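Local atomic coordinates of gene activator AphA (Vibrio cholerae, PDB entry 1YG2), a protein that activates virulence gene expression, probably by binding DNA as a dimer through its winged-helix domain. Residues D94-K99 against L113-L118; Q106-Y111 against A173-M178; K124-Y129 against L159-W164. All blocks are in the same frame, centred on the assembly; numbering follows the deposited sequence.

Interaction 1: D94-K99 against L113-L118; sequences DEFSAK and LQLAEL
Phe96 packs against Leu115 and Leu118 in a buried apolar contact that joins the first turn of the short helix 95-101 to the long helix 108-136. The two backbones keep their distance, with the CA atoms of Phe96 and Leu115 8.3 Å apart, and the phenyl ring spans the gap. With CG anti to the carbonyl carbon (chi1 -66°), the ring end is carried toward helix 108-136, although the bond from CA to CB does not itself point there. Leu118 CD1 arrives at the ring edge, near the ring plane, and sits at 3.5 Å from both CE2 and CZ of Phe96; the two side chains cross at about a right angle. Leu115 CD1 makes a looser, oblique approach, 4.3 Å from Phe96 CD2. Two residues before Phe96, Asp94 is the N-cap of its helix: OD1 accepts from the backbone N and from OG of Ser97, the two donors reaching it from opposite faces of the carboxylate plane. Around the contact, Phe96 also touches Trp167 of helix 145-177, and its ring meets His89 of the second subunit. Thr87 of that subunit packs on Phe96 and Leu118. With no hydrogen bond between the segments, their adhesion rests on dispersion and on the exclusion of water from one ring and two leucine branches, while polar side chains of 94-99 engage the helix cap and the second subunit, where Glu95 bonds to Trp82 and Lys99 to Gln85.

Interaction 2: Q106-Y111 against A173-M178; sequences QSAEPY and AELNAM
The backbones of Ala108 and Leu175 approach most closely here, with CA atoms 7.4 Å apart, where the start of helix 108-136 comes alongside the far end of helix 145-177. No hydrogen bond joins the two segments, and the contact is made by apolar side chains. Leu175 points at the other helix and divides its two methyl groups between two partners. CD2 meets the CB of Ala108 at 4.1 Å, a methyl-to-methyl approach that the small alanine allows at this backbone spacing. CD1 turns to Tyr111, lying 4.2 Å from its CD2 and approaching the ring obliquely, and the two side chains cross at about a right angle. The tyrosine has its CG opposite the backbone N (chi1 -173°), which places the CD2 side of the ring beside CD1 of the leucine. The partners of the leucine are themselves packed against Cys103 and, for Tyr111, Phe83 of the second subunit. The fork of one leucine over an alanine and a tyrosine one turn apart joins the two long helices of the C-terminal region at the open end of their helical hairpin, remote from the connection between them.

Interaction 3: K124-Y129 against L159-W164; sequences KLVAHY and LVRQAW
Arg161 reaches across to Val126 with the base of its side chain and to Leu125 with its tip. Its CB lies 3.9 Å from Val126 CG2, and CG, anti to the backbone N (chi1 -156°), approaches the same methyl at 3.8 Å. The chain then bends at chi2 (68°), which turns the outer half away from the valine and along to Leu125. There NE and CZ of Arg161 each lie 3.9 Å from Leu125 CD2, with NH2 slightly farther away. The methyl group sits over one face of the guanidinium, 3.7 Å above its plane and displaced toward the rim, and the two side chains cross at about a right angle. Thus the aliphatic part of the arginine is packed on valine while its flat charged end is covered on one side by a leucine methyl. Gln162 adds a second foothold: its CG is 3.9 Å from Val126 CG1, so CG1 of the valine faces Gln162 and CG2 mainly Arg161. No hydrogen bond crosses between the segments. The helix segments run nearly antiparallel, at 150°, their axes approaching to 9.8 Å, as the two arms of a hairpin formed by helices 108-136 and 145-177. Leu158 and Ile165 of the latter helix also pack on Val126, Ser122 of the former lies against Arg161, and His89 of the second subunit packs on the arginine.

Overall arrangement
All three contacts use helix 108-136, and interactions 2 and 3 both pair it with helix 145-177. Interaction 3 lies farther along the hairpin, its centre 24 Å from that of interaction 2, with nearest atoms about 7 Å apart. Interaction 1 touches both. Toward interaction 2, whose centre is 11 Å away, Phe96 O and Tyr111 OH form a weak hydrogen bond, and Lys99 CB packs 3.3 Å from Tyr111 CE1. Toward interaction 3, Trp164 brings NE1 to 3.8 Å from Phe96 CD1 and also touches Leu115 and Leu118. Helix 95-101 is thereby tied to both long helices, and each contact borders the second subunit, consistent with a C-terminal region that takes part in dimerisation.

Interaction 1: D94-K99 against L113-L118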
# COMPACT_ATOMS: atom_id res chain seq x y z
N ASP A 94 -7.55 -1.72 -3.32
CA ASP A 94 -7.74 -0.44 -2.68
C ASP A 94 -9.12 -0.19 -2.09
O ASP A 94 -10.11 -0.03 -2.80
CB ASP A 94 -7.39 0.69 -3.64
CG ASP A 94 -7.40 2.04 -2.97
OD1 ASP A 94 -8.34 2.82 -3.20
OD2 ASP A 94 -6.47 2.31 -2.20
N GLU A 95 -9.16 -0.10 -0.76
CA GLU A 95 -10.40 0.12 -0.04
C GLU A 95 -11.04 1.47 -0.36
O GLU A 95 -12.26 1.58 -0.44
CB GLU A 95 -10.15 0.03 1.47
CG GLU A 95 -11.42 -0.15 2.27
CD GLU A 95 -12.01 -1.54 2.14
OE1 GLU A 95 -11.60 -2.29 1.23
OE2 GLU A 95 -12.90 -1.88 2.95
N PHE A 96 -10.23 2.50 -0.55
CA PHE A 96 -10.77 3.81 -0.87
C PHE A 96 -11.45 3.80 -2.22
O PHE A 96 -12.51 4.41 -2.41
CB PHE A 96 -9.67 4.86 -0.86
CG PHE A 96 -9.08 5.09 0.49
CD1 PHE A 96 -7.79 4.64 0.79
CD2 PHE A 96 -9.82 5.74 1.48
CE1 PHE A 96 -7.25 4.83 2.06
CE2 PHE A 96 -9.29 5.93 2.75
CZ PHE A 96 -8.01 5.48 3.04
N SER A 97 -10.84 3.11 -3.17
CA SER A 97 -11.40 3.02 -4.51
C SER A 97 -12.67 2.19 -4.45
O SER A 97 -13.67 2.54 -5.07
CB SER A 97 -10.40 2.35 -5.47
OG SER A 97 -9.26 3.18 -5.64
N ALA A 98 -12.62 1.11 -3.69
CA ALA A 98 -13.78 0.24 -3.53
C ALA A 98 -14.97 1.03 -2.96
O ALA A 98 -16.09 0.88 -3.43
CB ALA A 98 -13.43 -0.92 -2.61
N LYS A 99 -14.72 1.88 -1.97
CA LYS A 99 -15.79 2.68 -1.39
C LYS A 99 -16.27 3.72 -2.41
O LYS A 99 -17.47 3.98 -2.53
CB LYS A 99 -15.30 3.41 -0.13
CG LYS A 99 -14.95 2.52 1.06
CD LYS A 99 -16.18 1.96 1.74
CE LYS A 99 -15.81 1.15 3.00
NZ LYS A 99 -15.37 1.99 4.15
N LEU A 113 -16.78 12.68 3.91
CA LEU A 113 -16.29 13.19 5.18
C LEU A 113 -15.11 12.36 5.68
O LEU A 113 -14.16 12.90 6.25
CB LEU A 113 -17.41 13.18 6.21
CG LEU A 113 -18.65 13.99 5.82
CD1 LEU A 113 -19.72 13.82 6.88
CD2 LEU A 113 -18.29 15.46 5.65
N GLN A 114 -15.18 11.05 5.48
CA GLN A 114 -14.10 10.18 5.91
C GLN A 114 -12.85 10.42 5.05
O GLN A 114 -11.73 10.26 5.51
CB GLN A 114 -14.54 8.71 5.81
CG GLN A 114 -15.64 8.34 6.80
CD GLN A 114 -16.18 6.93 6.60
OE1 GLN A 114 -15.42 5.95 6.62
NE2 GLN A 114 -17.49 6.81 6.42
N LEU A 115 -13.07 10.81 3.80
CA LEU A 115 -11.97 11.07 2.89
C LEU A 115 -11.31 12.41 3.25
O LEU A 115 -10.10 12.48 3.47
CB LEU A 115 -12.48 11.10 1.44
CG LEU A 115 -11.46 11.06 0.31
CD1 LEU A 115 -10.63 9.79 0.39
CD2 LEU A 115 -12.18 11.12 -1.02
N ALA A 116 -12.13 13.46 3.31
CA ALA A 116 -11.63 14.79 3.65
C ALA A 116 -10.86 14.73 4.95
O ALA A 116 -9.84 15.41 5.12
CB ALA A 116 -12.79 15.76 3.77
N GLU A 117 -11.33 13.91 5.88
CA GLU A 117 -10.66 13.76 7.16
C GLU A 117 -9.26 13.18 6.99
O GLU A 117 -8.29 13.76 7.48
CB GLU A 117 -11.45 12.85 8.10
CG GLU A 117 -10.68 12.50 9.36
CD GLU A 117 -10.68 11.01 9.65
OE1 GLU A 117 -10.96 10.23 8.71
OE2 GLU A 117 -10.39 10.63 10.80
N LEU A 118 -9.15 12.05 6.30
CA LEU A 118 -7.86 11.41 6.11
C LEU A 118 -6.89 12.22 5.25
O LEU A 118 -5.68 12.00 5.28
CB LEU A 118 -8.03 10.01 5.51
CG LEU A 118 -8.38 8.88 6.50
CD1 LEU A 118 -8.45 7.56 5.76
CD2 LEU A 118 -7.33 8.80 7.59

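Interaction 2: Q106-Y111 against A173-M178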
# COMPACT_ATOMS: atom_id res chain seq x y z
N GLN A 106 -24.63 4.52 -2.99
CA GLN A 106 -24.70 4.89 -1.58
C GLN A 106 -24.63 6.41 -1.41
O GLN A 106 -24.19 7.12 -2.30
CB GLN A 106 -23.53 4.27 -0.81
CG GLN A 106 -23.44 2.75 -0.87
CD GLN A 106 -24.42 2.07 0.06
OE1 GLN A 106 -25.63 2.16 -0.10
NE2 GLN A 106 -23.89 1.37 1.06
N SER A 107 -25.08 6.89 -0.25
CA SER A 107 -25.03 8.32 0.03
C SER A 107 -23.55 8.65 0.14
O SER A 107 -22.87 8.14 1.02
CB SER A 107 -25.73 8.62 1.36
OG SER A 107 -25.15 7.89 2.43
N ALA A 108 -23.07 9.49 -0.76
CA ALA A 108 -21.66 9.87 -0.78
C ALA A 108 -21.22 10.70 0.42
O ALA A 108 -20.03 10.98 0.58
CB ALA A 108 -21.34 10.61 -2.08
N GLU A 109 -22.18 11.08 1.25
CA GLU A 109 -21.94 11.90 2.43
C GLU A 109 -20.90 11.32 3.39
O GLU A 109 -19.86 11.93 3.63
CB GLU A 109 -23.25 12.13 3.19
CG GLU A 109 -24.49 11.79 2.36
CD GLU A 109 -25.72 11.56 3.22
OE1 GLU A 109 -25.70 10.63 4.05
OE2 GLU A 109 -26.71 12.30 3.05
N PRO A 110 -21.17 10.14 3.97
CA PRO A 110 -20.24 9.50 4.91
C PRO A 110 -18.84 9.36 4.33
O PRO A 110 -17.85 9.64 5.01
CB PRO A 110 -20.88 8.14 5.17
CG PRO A 110 -22.32 8.39 4.97
CD PRO A 110 -22.34 9.26 3.74
N TYR A 111 -18.76 8.92 3.08
CA TYR A 111 -17.47 8.72 2.44
C TYR A 111 -16.70 10.02 2.30
O TYR A 111 -15.54 10.11 2.69
CB TYR A 111 -17.66 8.09 1.05
CG TYR A 111 -16.35 7.72 0.41
CD1 TYR A 111 -15.48 6.83 1.04
CD2 TYR A 111 -15.95 8.28 -0.80
CE1 TYR A 111 -14.25 6.51 0.48
CE2 TYR A 111 -14.73 7.97 -1.37
CZ TYR A 111 -13.88 7.09 -0.73
OH TYR A 111 -12.66 6.77 -1.28
N ALA A 173 -13.26 16.57 -5.46
CA ALA A 173 -13.82 17.49 -6.44
C ALA A 173 -14.97 16.84 -7.19
O ALA A 173 -16.05 17.42 -7.28
CB ALA A 173 -12.74 17.93 -7.42
N GLU A 174 -14.74 15.65 -7.72
CA GLU A 174 -15.77 14.93 -8.46
C GLU A 174 -17.02 14.71 -7.63
O GLU A 174 -18.14 14.76 -8.14
CB GLU A 174 -15.25 13.57 -8.93
CG GLU A 174 -14.12 13.64 -9.95
CD GLU A 174 -14.53 14.34 -11.23
OE1 GLU A 174 -15.60 14.02 -11.78
OE2 GLU A 174 -13.76 15.22 -11.68
N LEU A 175 -16.83 14.45 -6.34
CA LEU A 175 -17.96 14.21 -5.45
C LEU A 175 -18.86 15.44 -5.31
O LEU A 175 -19.92 15.36 -4.68
CB LEU A 175 -17.45 13.73 -4.08
CG LEU A 175 -16.91 12.29 -4.08
CD1 LEU A 175 -16.27 11.96 -2.75
CD2 LEU A 175 -18.04 11.32 -4.38
N ASN A 176 -18.46 16.56 -5.91
CA ASN A 176 -19.25 17.79 -5.86
C ASN A 176 -19.87 18.06 -7.22
O ASN A 176 -21.08 18.25 -7.33
CB ASN A 176 -18.39 18.99 -5.47
CG ASN A 176 -17.72 18.81 -4.12
OD1 ASN A 176 -18.23 18.13 -3.24
ND2 ASN A 176 -16.56 19.45 -3.95
N ALA A 177 -19.04 18.08 -8.25
CA ALA A 177 -19.49 18.33 -9.61
C ALA A 177 -20.54 17.34 -10.09
O ALA A 177 -21.19 17.57 -11.11
CB ALA A 177 -18.31 18.34 -10.57
N MET A 178 -20.70 16.23 -9.37
CA MET A 178 -21.69 15.21 -9.74
C MET A 178 -23.03 15.52 -9.09
O MET A 178 -24.09 15.33 -9.70
CB MET A 178 -21.23 13.81 -9.30
CG MET A 178 -21.31 13.58 -7.79
SD MET A 178 -21.31 11.83 -7.28
CE MET A 178 -23.08 11.44 -7.40

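Interaction 3: K124-Y129 against L159-W164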
# COMPACT_ATOMS: atom_id res chain seq x y z
N LYS A 124 -0.91 16.68 7.36
CA LYS A 124 -0.14 16.89 8.58
C LYS A 124 1.08 15.98 8.57
O LYS A 124 2.17 16.39 8.94
CB LYS A 124 -0.97 16.57 9.83
CG LYS A 124 -2.16 17.48 10.06
CD LYS A 124 -2.84 17.18 11.40
CE LYS A 124 -3.35 15.74 11.47
NZ LYS A 124 -4.03 15.44 12.76
N LEU A 125 0.89 14.74 8.16
CA LEU A 125 1.98 13.78 8.11
C LEU A 125 3.05 14.20 7.09
O LEU A 125 4.24 14.03 7.34
CB LEU A 125 1.44 12.39 7.76
CG LEU A 125 2.37 11.21 7.98
CD1 LEU A 125 2.82 11.17 9.44
CD2 LEU A 125 1.65 9.92 7.60
N VAL A 126 2.62 14.74 5.96
CA VAL A 126 3.57 15.17 4.94
C VAL A 126 4.39 16.34 5.46
O VAL A 126 5.61 16.40 5.27
CB VAL A 126 2.85 15.59 3.63
CG1 VAL A 126 3.80 16.34 2.71
CG2 VAL A 126 2.32 14.35 2.93
N ALA A 127 3.72 17.26 6.15
CA ALA A 127 4.38 18.43 6.72
C ALA A 127 5.45 17.98 7.70
O ALA A 127 6.56 18.50 7.71
CB ALA A 127 3.35 19.32 7.42
N HIS A 128 5.08 17.01 8.53
CA HIS A 128 5.97 16.44 9.53
C HIS A 128 7.25 15.90 8.88
O HIS A 128 8.37 16.23 9.30
CB HIS A 128 5.24 15.30 10.26
CG HIS A 128 6.13 14.47 11.14
ND1 HIS A 128 6.75 14.97 12.26
CD2 HIS A 128 6.48 13.16 11.06
CE1 HIS A 128 7.44 14.00 12.84
NE2 HIS A 128 7.29 12.90 12.13
N TYR A 129 7.07 15.09 7.86
CA TYR A 129 8.19 14.49 7.15
C TYR A 129 9.05 15.54 6.46
O TYR A 129 10.27 15.43 6.44
CB TYR A 129 7.66 13.45 6.16
CG TYR A 129 7.17 12.19 6.86
CD1 TYR A 129 6.16 11.40 6.30
CD2 TYR A 129 7.74 11.78 8.06
CE1 TYR A 129 5.72 10.23 6.95
CE2 TYR A 129 7.32 10.62 8.71
CZ TYR A 129 6.31 9.85 8.15
OH TYR A 129 5.91 8.71 8.80
N LEU A 159 6.65 11.06 -0.97
CA LEU A 159 6.21 10.99 -2.36
C LEU A 159 4.89 10.27 -2.54
O LEU A 159 3.99 10.75 -3.24
CB LEU A 159 7.30 10.34 -3.21
CG LEU A 159 8.59 11.17 -3.27
CD1 LEU A 159 9.70 10.40 -3.99
CD2 LEU A 159 8.29 12.48 -3.99
N VAL A 160 4.75 9.11 -1.90
CA VAL A 160 3.53 8.34 -2.01
C VAL A 160 2.36 9.07 -1.36
O VAL A 160 1.32 9.27 -1.99
CB VAL A 160 3.69 6.96 -1.35
CG1 VAL A 160 2.36 6.23 -1.34
CG2 VAL A 160 4.71 6.14 -2.12
N ARG A 161 2.55 9.47 -0.11
CA ARG A 161 1.51 10.18 0.62
C ARG A 161 1.06 11.41 -0.15
O ARG A 161 -0.13 11.71 -0.22
CB ARG A 161 2.04 10.60 1.99
CG ARG A 161 0.96 10.81 3.01
CD ARG A 161 0.30 9.49 3.34
NE ARG A 161 -0.61 9.63 4.47
CZ ARG A 161 -1.09 8.60 5.16
NH1 ARG A 161 -0.73 7.36 4.84
NH2 ARG A 161 -1.91 8.81 6.18
N GLN A 162 2.02 12.13 -0.74
CA GLN A 162 1.70 13.32 -1.53
C GLN A 162 0.88 12.93 -2.74
O GLN A 162 -0.06 13.63 -3.13
CB GLN A 162 2.98 14.01 -1.98
CG GLN A 162 3.59 14.95 -0.94
CD GLN A 162 4.89 15.58 -1.41
OE1 GLN A 162 5.26 16.67 -0.97
NE2 GLN A 162 5.61 14.89 -2.29
N ALA A 163 1.22 11.80 -3.34
CA ALA A 163 0.49 11.33 -4.51
C ALA A 163 -0.93 10.98 -4.09
O ALA A 163 -1.89 11.27 -4.80
CB ALA A 163 1.18 10.11 -5.12
N TRP A 164 -1.08 10.37 -2.92
CA TRP A 164 -2.41 10.00 -2.46
C TRP A 164 -3.28 11.23 -2.16
O TRP A 164 -4.49 11.23 -2.42
CB TRP A 164 -2.31 9.12 -1.21
CG TRP A 164 -3.63 8.59 -0.79
CD1 TRP A 164 -4.23 7.43 -1.21
CD2 TRP A 164 -4.56 9.22 0.10
NE1 TRP A 164 -5.47 7.31 -0.63
CE2 TRP A 164 -5.70 8.39 0.18
CE3 TRP A 164 -4.53 10.41 0.84
CZ2 TRP A 164 -6.81 8.71 0.97
CZ3 TRP A 164 -5.64 10.73 1.63
CH2 TRP A 164 -6.76 9.87 1.69